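Local coordinates for protein Nrps/pks (Streptomyces albus, PDB 4OPE) that is the KS7 ketosynthase domain of OzmH in oxazolomycin assembly and presumably extends the polyketide by decarboxylative Claisen condensation of acyl units, at the interface of chains A and B. Residues are numbered along the deposited sequence; one frame, centred on the assembly and turned at random. Chains: chain A/B, Nrps/pks.

Contact 1: the interface of chains A and B. Residues chain A 181, 184, 270-272; chain B 167-168, 170, 194.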
ATOM      1  N   THR A 181       6.987  -4.175  -5.179  1.00 32.05           N
ATOM      2  CA  THR A 181       6.965  -2.955  -4.407  1.00 31.83           C
ATOM      3  C   THR A 181       6.976  -3.329  -2.911  1.00 32.44           C
ATOM      4  O   THR A 181       7.672  -2.699  -2.098  1.00 31.18           O
ATOM      5  CB  THR A 181       5.736  -2.109  -4.726  1.00 30.99           C
ATOM      6  OG1 THR A 181       5.846  -1.586  -6.038  1.00 31.43           O
ATOM      7  CG2 THR A 181       5.697  -0.963  -3.843  1.00 31.64           C
ATOM      8  N   HIS A 184      10.230  -4.423  -1.720  1.00 32.55           N
ATOM      9  CA  HIS A 184      11.068  -3.266  -1.546  1.00 33.96           C
ATOM     10  C   HIS A 184      10.813  -2.572  -0.234  1.00 34.20           C
ATOM     11  O   HIS A 184      11.745  -2.227   0.450  1.00 38.67           O
ATOM     12  CB  HIS A 184      10.887  -2.328  -2.705  1.00 34.94           C
ATOM     13  CG  HIS A 184      11.480  -0.982  -2.509  1.00 35.28           C
ATOM     14  ND1 HIS A 184      12.791  -0.707  -2.806  1.00 36.32           N
ATOM     15  CD2 HIS A 184      10.930   0.183  -2.097  1.00 36.37           C
ATOM     16  CE1 HIS A 184      13.027   0.574  -2.585  1.00 37.80           C
ATOM     17  NE2 HIS A 184      11.913   1.138  -2.156  1.00 36.99           N
ATOM     18  N   VAL A 270      12.322   1.007  -6.946  1.00 35.56           N
ATOM     19  CA  VAL A 270      11.021   1.395  -7.490  1.00 34.10           C
ATOM     20  C   VAL A 270      11.053   2.813  -8.022  1.00 33.04           C
ATOM     21  O   VAL A 270      11.855   3.652  -7.608  1.00 32.70           O
ATOM     22  CB  VAL A 270       9.856   1.210  -6.484  1.00 34.44           C
ATOM     23  CG1 VAL A 270       9.840  -0.216  -5.962  1.00 33.93           C
ATOM     24  CG2 VAL A 270       9.959   2.181  -5.315  1.00 35.94           C
ATOM     25  N   ASN A 271      10.195   3.052  -8.993  1.00 34.27           N
ATOM     26  CA  ASN A 271      10.001   4.394  -9.541  1.00 35.47           C
ATOM     27  C   ASN A 271       8.711   4.495 -10.349  1.00 35.57           C
ATOM     28  O   ASN A 271       7.811   3.639 -10.250  1.00 34.69           O
ATOM     29  CB  ASN A 271      11.243   4.802 -10.352  1.00 36.82           C
ATOM     30  CG  ASN A 271      11.297   4.189 -11.746  1.00 37.82           C
ATOM     31  OD1 ASN A 271      10.608   3.221 -12.073  1.00 40.34           O
ATOM     32  ND2 ASN A 271      12.135   4.764 -12.575  1.00 37.28           N
ATOM     33  N   HIS A 272       8.611   5.546 -11.144  1.00 37.71           N
ATOM     34  CA  HIS A 272       7.433   5.755 -11.971  1.00 37.50           C
ATOM     35  C   HIS A 272       7.794   6.338 -13.308  1.00 36.57           C
ATOM     36  O   HIS A 272       8.765   7.084 -13.423  1.00 35.76           O
ATOM     37  CB  HIS A 272       6.437   6.685 -11.280  1.00 37.05           C
ATOM     38  CG  HIS A 272       5.075   6.653 -11.892  1.00 37.71           C
ATOM     39  ND1 HIS A 272       4.664   7.553 -12.843  1.00 38.03           N
ATOM     40  CD2 HIS A 272       4.034   5.811 -11.705  1.00 38.56           C
ATOM     41  CE1 HIS A 272       3.424   7.284 -13.205  1.00 38.79           C
ATOM     42  NE2 HIS A 272       3.020   6.224 -12.535  1.00 38.43           N
TER
ATOM     43  N   GLY B 167       9.600   9.402  -9.155  1.00 41.60           N
ATOM     44  CA  GLY B 167       9.949   8.617  -8.002  1.00 45.31           C
ATOM     45  C   GLY B 167       8.850   7.587  -7.767  1.00 45.51           C
ATOM     46  O   GLY B 167       8.050   7.330  -8.656  1.00 47.07           O
ATOM     47  N   PRO B 168       8.825   6.971  -6.578  1.00 43.34           N
ATOM     48  CA  PRO B 168       7.840   5.954  -6.266  1.00 39.06           C
ATOM     49  C   PRO B 168       6.452   6.498  -6.387  1.00 36.67           C
ATOM     50  O   PRO B 168       6.248   7.683  -6.159  1.00 36.10           O
ATOM     51  CB  PRO B 168       8.135   5.625  -4.809  1.00 41.48           C
ATOM     52  CG  PRO B 168       9.590   5.897  -4.633  1.00 43.57           C
ATOM     53  CD  PRO B 168       9.889   7.044  -5.557  1.00 45.56           C
ATOM     54  N   ILE B 170       2.853   5.115  -5.052  1.00 34.43           N
ATOM     55  CA  ILE B 170       2.363   4.047  -4.240  1.00 33.09           C
ATOM     56  C   ILE B 170       1.112   4.405  -3.514  1.00 33.47           C
ATOM     57  O   ILE B 170       1.040   5.433  -2.882  1.00 36.58           O
ATOM     58  CB  ILE B 170       3.381   3.694  -3.169  1.00 34.84           C
ATOM     59  CG1 ILE B 170       4.732   3.363  -3.809  1.00 34.51           C
ATOM     60  CG2 ILE B 170       2.895   2.500  -2.360  1.00 33.80           C
ATOM     61  CD1 ILE B 170       5.773   2.918  -2.807  1.00 36.13           C
ATOM     62  N   ASP B 194      15.207   7.131  -2.591  1.00 48.16           N
ATOM     63  CA  ASP B 194      14.266   6.733  -3.657  1.00 48.82           C
ATOM     64  C   ASP B 194      13.786   7.994  -4.375  1.00 46.75           C
ATOM     65  O   ASP B 194      13.441   7.972  -5.554  1.00 47.20           O
ATOM     66  CB  ASP B 194      13.049   5.930  -3.125  1.00 48.59           C
ATOM     67  CG  ASP B 194      13.432   4.606  -2.537  1.00 46.58           C
ATOM     68  OD1 ASP B 194      14.256   3.914  -3.125  1.00 47.72           O
ATOM     69  OD2 ASP B 194      12.925   4.239  -1.469  1.00 52.82           O
TER
HETATM   70  O   HOH W   1      14.133   2.984  -5.540  1.00 43.19           O
HETATM   71  O   HOH W   2      12.594   6.251  -7.668  1.00 44.23           O

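Contact 2: the interface of chains A and B. Residues chain A 140, 147-149; chain B 210, 214.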
ATOM      1  N   ALA A 140     -27.689  -6.580   0.210  1.00 62.00           N
ATOM      2  CA  ALA A 140     -27.322  -5.736   1.344  1.00 61.44           C
ATOM      3  C   ALA A 140     -28.078  -4.404   1.355  1.00 62.84           C
ATOM      4  O   ALA A 140     -28.493  -3.928   2.410  1.00 62.72           O
ATOM      5  CB  ALA A 140     -25.832  -5.477   1.333  1.00 61.90           C
ATOM      6  N   ALA A 147     -23.142  -7.110   3.638  1.00 44.36           N
ATOM      7  CA  ALA A 147     -22.077  -6.669   2.752  1.00 46.61           C
ATOM      8  C   ALA A 147     -20.856  -7.608   2.770  1.00 49.32           C
ATOM      9  O   ALA A 147     -20.395  -8.012   3.835  1.00 52.11           O
ATOM     10  CB  ALA A 147     -21.610  -5.278   3.126  1.00 45.89           C
ATOM     11  N   THR A 148     -20.318  -7.915   1.583  1.00 49.05           N
ATOM     12  CA  THR A 148     -19.048  -8.574   1.470  1.00 44.82           C
ATOM     13  C   THR A 148     -17.950  -7.541   1.586  1.00 45.15           C
ATOM     14  O   THR A 148     -18.158  -6.337   1.395  1.00 42.22           O
ATOM     15  CB  THR A 148     -18.906  -9.269   0.124  1.00 44.94           C
ATOM     16  OG1 THR A 148     -19.168  -8.327  -0.916  1.00 45.80           O
ATOM     17  CG2 THR A 148     -19.875 -10.452   0.016  1.00 46.26           C
ATOM     18  N   SER A 149     -16.758  -8.021   1.889  1.00 45.48           N
ATOM     19  CA  SER A 149     -15.633  -7.142   2.040  1.00 46.88           C
ATOM     20  C   SER A 149     -14.438  -7.614   1.220  1.00 43.86           C
ATOM     21  O   SER A 149     -14.264  -8.799   0.965  1.00 46.00           O
ATOM     22  CB  SER A 149     -15.249  -7.052   3.518  1.00 47.74           C
ATOM     23  OG  SER A 149     -14.074  -6.269   3.648  1.00 52.70           O
TER
ATOM     24  N   LEU B 210     -23.821   1.705   0.863  1.00 52.36           N
ATOM     25  CA  LEU B 210     -23.359   0.379   1.393  1.00 49.97           C
ATOM     26  C   LEU B 210     -22.401   0.500   2.579  1.00 46.61           C
ATOM     27  O   LEU B 210     -22.505  -0.231   3.511  1.00 51.29           O
ATOM     28  CB  LEU B 210     -22.784  -0.445   0.257  1.00 50.65           C
ATOM     29  CG  LEU B 210     -22.212  -1.873   0.310  1.00 50.14           C
ATOM     30  CD1 LEU B 210     -21.037  -1.956   1.258  1.00 50.93           C
ATOM     31  CD2 LEU B 210     -23.279  -2.872   0.653  1.00 52.22           C
ATOM     32  N   GLN B 214     -22.602  -1.321   6.232  1.00 59.35           N
ATOM     33  CA  GLN B 214     -21.442  -1.991   6.780  1.00 58.95           C
ATOM     34  C   GLN B 214     -21.117  -1.481   8.159  1.00 57.91           C
ATOM     35  O   GLN B 214     -20.994  -2.260   9.085  1.00 59.17           O
ATOM     36  CB  GLN B 214     -20.219  -1.759   5.913  1.00 62.31           C
ATOM     37  CG  GLN B 214     -19.858  -2.939   5.044  1.00 69.90           C
ATOM     38  CD  GLN B 214     -18.578  -2.710   4.229  1.00 76.69           C
ATOM     39  OE1 GLN B 214     -18.269  -1.577   3.829  1.00 76.29           O
ATOM     40  NE2 GLN B 214     -17.833  -3.794   3.968  1.00 77.77           N
TER
HETATM   41  O   HOH W   3     -18.680  -5.990   5.001  1.00 53.32           O

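Contact 3: the interface of chains A and B. Residues chain A 170, 172, 181, 185; chain B 170, 172, 181, 185.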
ATOM      1  N   ILE A 170       0.968  -3.466   6.298  1.00 32.93           N
ATOM      2  CA  ILE A 170       0.607  -2.574   5.220  1.00 32.18           C
ATOM      3  C   ILE A 170       0.178  -3.312   3.991  1.00 32.22           C
ATOM      4  O   ILE A 170       0.883  -4.206   3.551  1.00 35.67           O
ATOM      5  CB  ILE A 170       1.853  -1.774   4.817  1.00 32.36           C
ATOM      6  CG1 ILE A 170       2.424  -1.064   6.052  1.00 32.69           C
ATOM      7  CG2 ILE A 170       1.492  -0.789   3.699  1.00 32.18           C
ATOM      8  CD1 ILE A 170       3.659  -0.228   5.774  1.00 33.29           C
ATOM      9  N   LEU A 172      -0.730  -2.737  -0.122  1.00 34.32           N
ATOM     10  CA  LEU A 172      -0.383  -1.689  -1.086  1.00 37.19           C
ATOM     11  C   LEU A 172      -0.732  -2.077  -2.520  1.00 35.53           C
ATOM     12  O   LEU A 172      -0.720  -3.246  -2.858  1.00 38.66           O
ATOM     13  CB  LEU A 172       1.074  -1.259  -0.917  1.00 38.88           C
ATOM     14  CG  LEU A 172       2.040  -2.418  -1.079  1.00 42.92           C
ATOM     15  CD1 LEU A 172       2.718  -2.333  -2.431  1.00 46.43           C
ATOM     16  CD2 LEU A 172       3.083  -2.401   0.022  1.00 44.41           C
ATOM     17  N   THR A 181       6.987  -4.175  -5.179  1.00 32.05           N
ATOM     18  CA  THR A 181       6.965  -2.955  -4.407  1.00 31.83           C
ATOM     19  C   THR A 181       6.976  -3.329  -2.911  1.00 32.44           C
ATOM     20  O   THR A 181       7.672  -2.699  -2.098  1.00 31.18           O
ATOM     21  CB  THR A 181       5.736  -2.109  -4.726  1.00 30.99           C
ATOM     22  OG1 THR A 181       5.846  -1.586  -6.038  1.00 31.43           O
ATOM     23  CG2 THR A 181       5.697  -0.963  -3.843  1.00 31.64           C
ATOM     24  N   LEU A 185       9.572  -2.435   0.152  1.00 33.55           N
ATOM     25  CA  LEU A 185       9.243  -1.775   1.384  1.00 33.92           C
ATOM     26  C   LEU A 185       9.618  -2.624   2.573  1.00 35.14           C
ATOM     27  O   LEU A 185      10.026  -2.091   3.611  1.00 35.64           O
ATOM     28  CB  LEU A 185       7.748  -1.449   1.419  1.00 35.26           C
ATOM     29  CG  LEU A 185       7.263  -0.297   0.521  1.00 36.68           C
ATOM     30  CD1 LEU A 185       5.759  -0.072   0.664  1.00 36.85           C
ATOM     31  CD2 LEU A 185       8.032   0.975   0.829  1.00 36.56           C
TER
ATOM     32  N   ILE B 170       2.853   5.115  -5.052  1.00 34.43           N
ATOM     33  CA  ILE B 170       2.363   4.047  -4.240  1.00 33.09           C
ATOM     34  C   ILE B 170       1.112   4.405  -3.514  1.00 33.47           C
ATOM     35  O   ILE B 170       1.040   5.433  -2.882  1.00 36.58           O
ATOM     36  CB  ILE B 170       3.381   3.694  -3.169  1.00 34.84           C
ATOM     37  CG1 ILE B 170       4.732   3.363  -3.809  1.00 34.51           C
ATOM     38  CG2 ILE B 170       2.895   2.500  -2.360  1.00 33.80           C
ATOM     39  CD1 ILE B 170       5.773   2.918  -2.807  1.00 36.13           C
ATOM     40  N   LEU B 172      -1.443   3.034  -0.525  1.00 34.20           N
ATOM     41  CA  LEU B 172      -1.499   2.107   0.602  1.00 38.02           C
ATOM     42  C   LEU B 172      -2.760   2.144   1.439  1.00 36.91           C
ATOM     43  O   LEU B 172      -3.394   3.168   1.576  1.00 38.06           O
ATOM     44  CB  LEU B 172      -0.298   2.321   1.519  1.00 42.08           C
ATOM     45  CG  LEU B 172      -0.001   3.749   1.923  1.00 44.28           C
ATOM     46  CD1 LEU B 172       0.424   3.828   3.347  1.00 45.50           C
ATOM     47  CD2 LEU B 172       1.114   4.277   1.053  1.00 48.51           C
ATOM     48  N   THR B 181       0.775   6.563   7.697  1.00 46.86           N
ATOM     49  CA  THR B 181       1.630   5.516   7.135  1.00 43.15           C
ATOM     50  C   THR B 181       2.272   6.067   5.845  1.00 43.69           C
ATOM     51  O   THR B 181       3.476   5.864   5.603  1.00 44.23           O
ATOM     52  CB  THR B 181       0.820   4.237   6.852  1.00 40.17           C
ATOM     53  OG1 THR B 181       0.210   3.757   8.070  1.00 39.54           O
ATOM     54  CG2 THR B 181       1.705   3.178   6.299  1.00 38.62           C
ATOM     55  N   LEU B 185       6.302   6.444   5.061  1.00 41.43           N
ATOM     56  CA  LEU B 185       7.009   5.870   3.927  1.00 38.84           C
ATOM     57  C   LEU B 185       7.626   6.925   3.047  1.00 38.44           C
ATOM     58  O   LEU B 185       8.687   6.699   2.437  1.00 38.75           O
ATOM     59  CB  LEU B 185       6.060   5.015   3.077  1.00 40.15           C
ATOM     60  CG  LEU B 185       5.459   3.751   3.723  1.00 40.98           C
ATOM     61  CD1 LEU B 185       4.517   3.096   2.724  1.00 42.31           C
ATOM     62  CD2 LEU B 185       6.497   2.727   4.177  1.00 38.90           C
TER

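Contact 1: the interface of chains A and B
A:His184 and B:Asp194 meet tip to tip in the ketosynthase dimer interface, a pairing of two thiolase-fold subunits. NE2 of the imidazole points at carboxylate oxygen OD2 of B:Asp194, 3.3 Å away, in a bent, weak hydrogen bond with 146° at the hydrogen. The carboxylate stands at the edge of the imidazole, its own plane turned 55° from that of the ring. The other carboxylate oxygen, OD1, takes a separate route: it lies 2.6 Å from water 1, which in turn sits 3.0 Å from the backbone N of A:Val270. The backbone O of B:Asp194 reaches the carbonyl of A:Val270 through water 2, and both ends of the residue are thus tied to strand 263-272. An alanine in place of B:Asp194 would probably leave A:His184 NE2 and water 1 without their mates across the interface. Beside this polar cluster A:Val270 runs athwart B:Pro168, its CG2 packed 3.8 Å from ring carbon CG. A:Thr181, on the same helix as A:His184, meets B:Ile170 end to end, with methyl CG2 4.0 Å from B:Ile170 CD1. Further along the strand, the backbone N of A:His272 comes near B:Gly167 O, but its N-H is not aimed at the oxygen and no clear hydrogen bond results. In the second shell, A:Val270 CG1 caps one face of the A:His184 ring toward its rim. The ring is sent outward from helix 178-192 with CG anti to the backbone N (chi1 168°).

Contact 2: the interface of chains A and B
B:Gln214 lays its aliphatic stem against the methyl group of A:Ala147, and these two residues bury 49 and 43 Å² in a contact that is a worked case of a loop docking on a helix. At this edge of the ketosynthase dimer, helix 210-217 of chain B presents one turn, B:Leu210 and B:Gln214, to the loop of chain A that runs through A:Ala147. CG of B:Gln214 comes within 3.5 Å of A:Ala147 CB. Beyond CG the chain stays extended (chi2 -177°), carrying the carboxamide past the methyl toward A:Thr148 and A:Ser149. Within this patch no N or O of one chain lies within bonding reach of the other, and a water links the two: amide nitrogen NE2 of B:Gln214 holds water 3 at 2.6 Å, with an almost straight 172° at the hydrogen. The amide is thus tied to the backbone of the very residue whose side chain its stem touches. B:Leu210 adds further apolar contact. Its CG is anti to the backbone N (chi1 -179°), which sends the forked end toward chain A. Branch CD1 touches A:Ala147 CB at 3.9 Å, whereas CD2 touches two methyls, lying 3.8 Å from A:Ala147 CB and 3.7 Å from CB of A:Ala140 on helix 137-141. The water bridge ends at the peptide oxygen, where water 3 stands 2.9 Å from A:Ala147 O.

Contact 3: the interface of chains A and B
A:Ile170 reaches over to B:Leu172 and B:Thr181 at the core of the ketosynthase dimer, where strand 169-173 of each subunit meets its copy and the two central sheets join edge to edge. From CB the side chain forks. The CG2 methyl lies 4.2 Å from B:Leu172 CB, the two side chains lying parallel. The other branch leaves with CG1 anti to the carbonyl carbon (chi1 -55°) and continues fully extended, which carries it away from the strand and toward helix 178-191 of chain B. CG1 passes 4.3 Å from B:Thr181 CG2, and the terminal CD1 comes to 4.0 Å from that same methyl, the two side chains running antiparallel as they pass. B:Thr181 turns its methyl to this contact, with CG2 anti to its backbone N. Beneath, A:Leu172 and B:Leu172 form an antiparallel bridge, with their CA atoms 4.3 Å apart. Above the strands, A:Leu185 and B:Leu185, one from each helix, lie nearly perpendicular on the two-fold axis. Among these residues no N or O of one chain comes within bonding reach of the other, and the side chains meet through apolar contact. The symmetry shows in the leucines, where like branches meet: CD1 of A:Leu185 is 4.0 Å from CD1 of B:Leu185, and CD2 of A:Leu185 is 4.1 Å from CD2 of B:Leu185.

Contact 1 and contact 3 are neighbours, their C-alpha centres about 10 Å apart, and they share A:Thr181 and B:Ile170, so the apolar core passes directly into the more polar neighbouring patch. Contact 2 is an outlying patch, about 25 Å from contact 3 and 33 Å from contact 1, and it shares no residue with them. Contact 3 sits on the two-fold axis, whereas contacts 1 and 2 each recur with the chains exchanged. Strand 169-173 and the helix starting at 178 flank the segment that bears the family's nucleophilic cysteine, so dimerisation probably helps to hold the active site in shape.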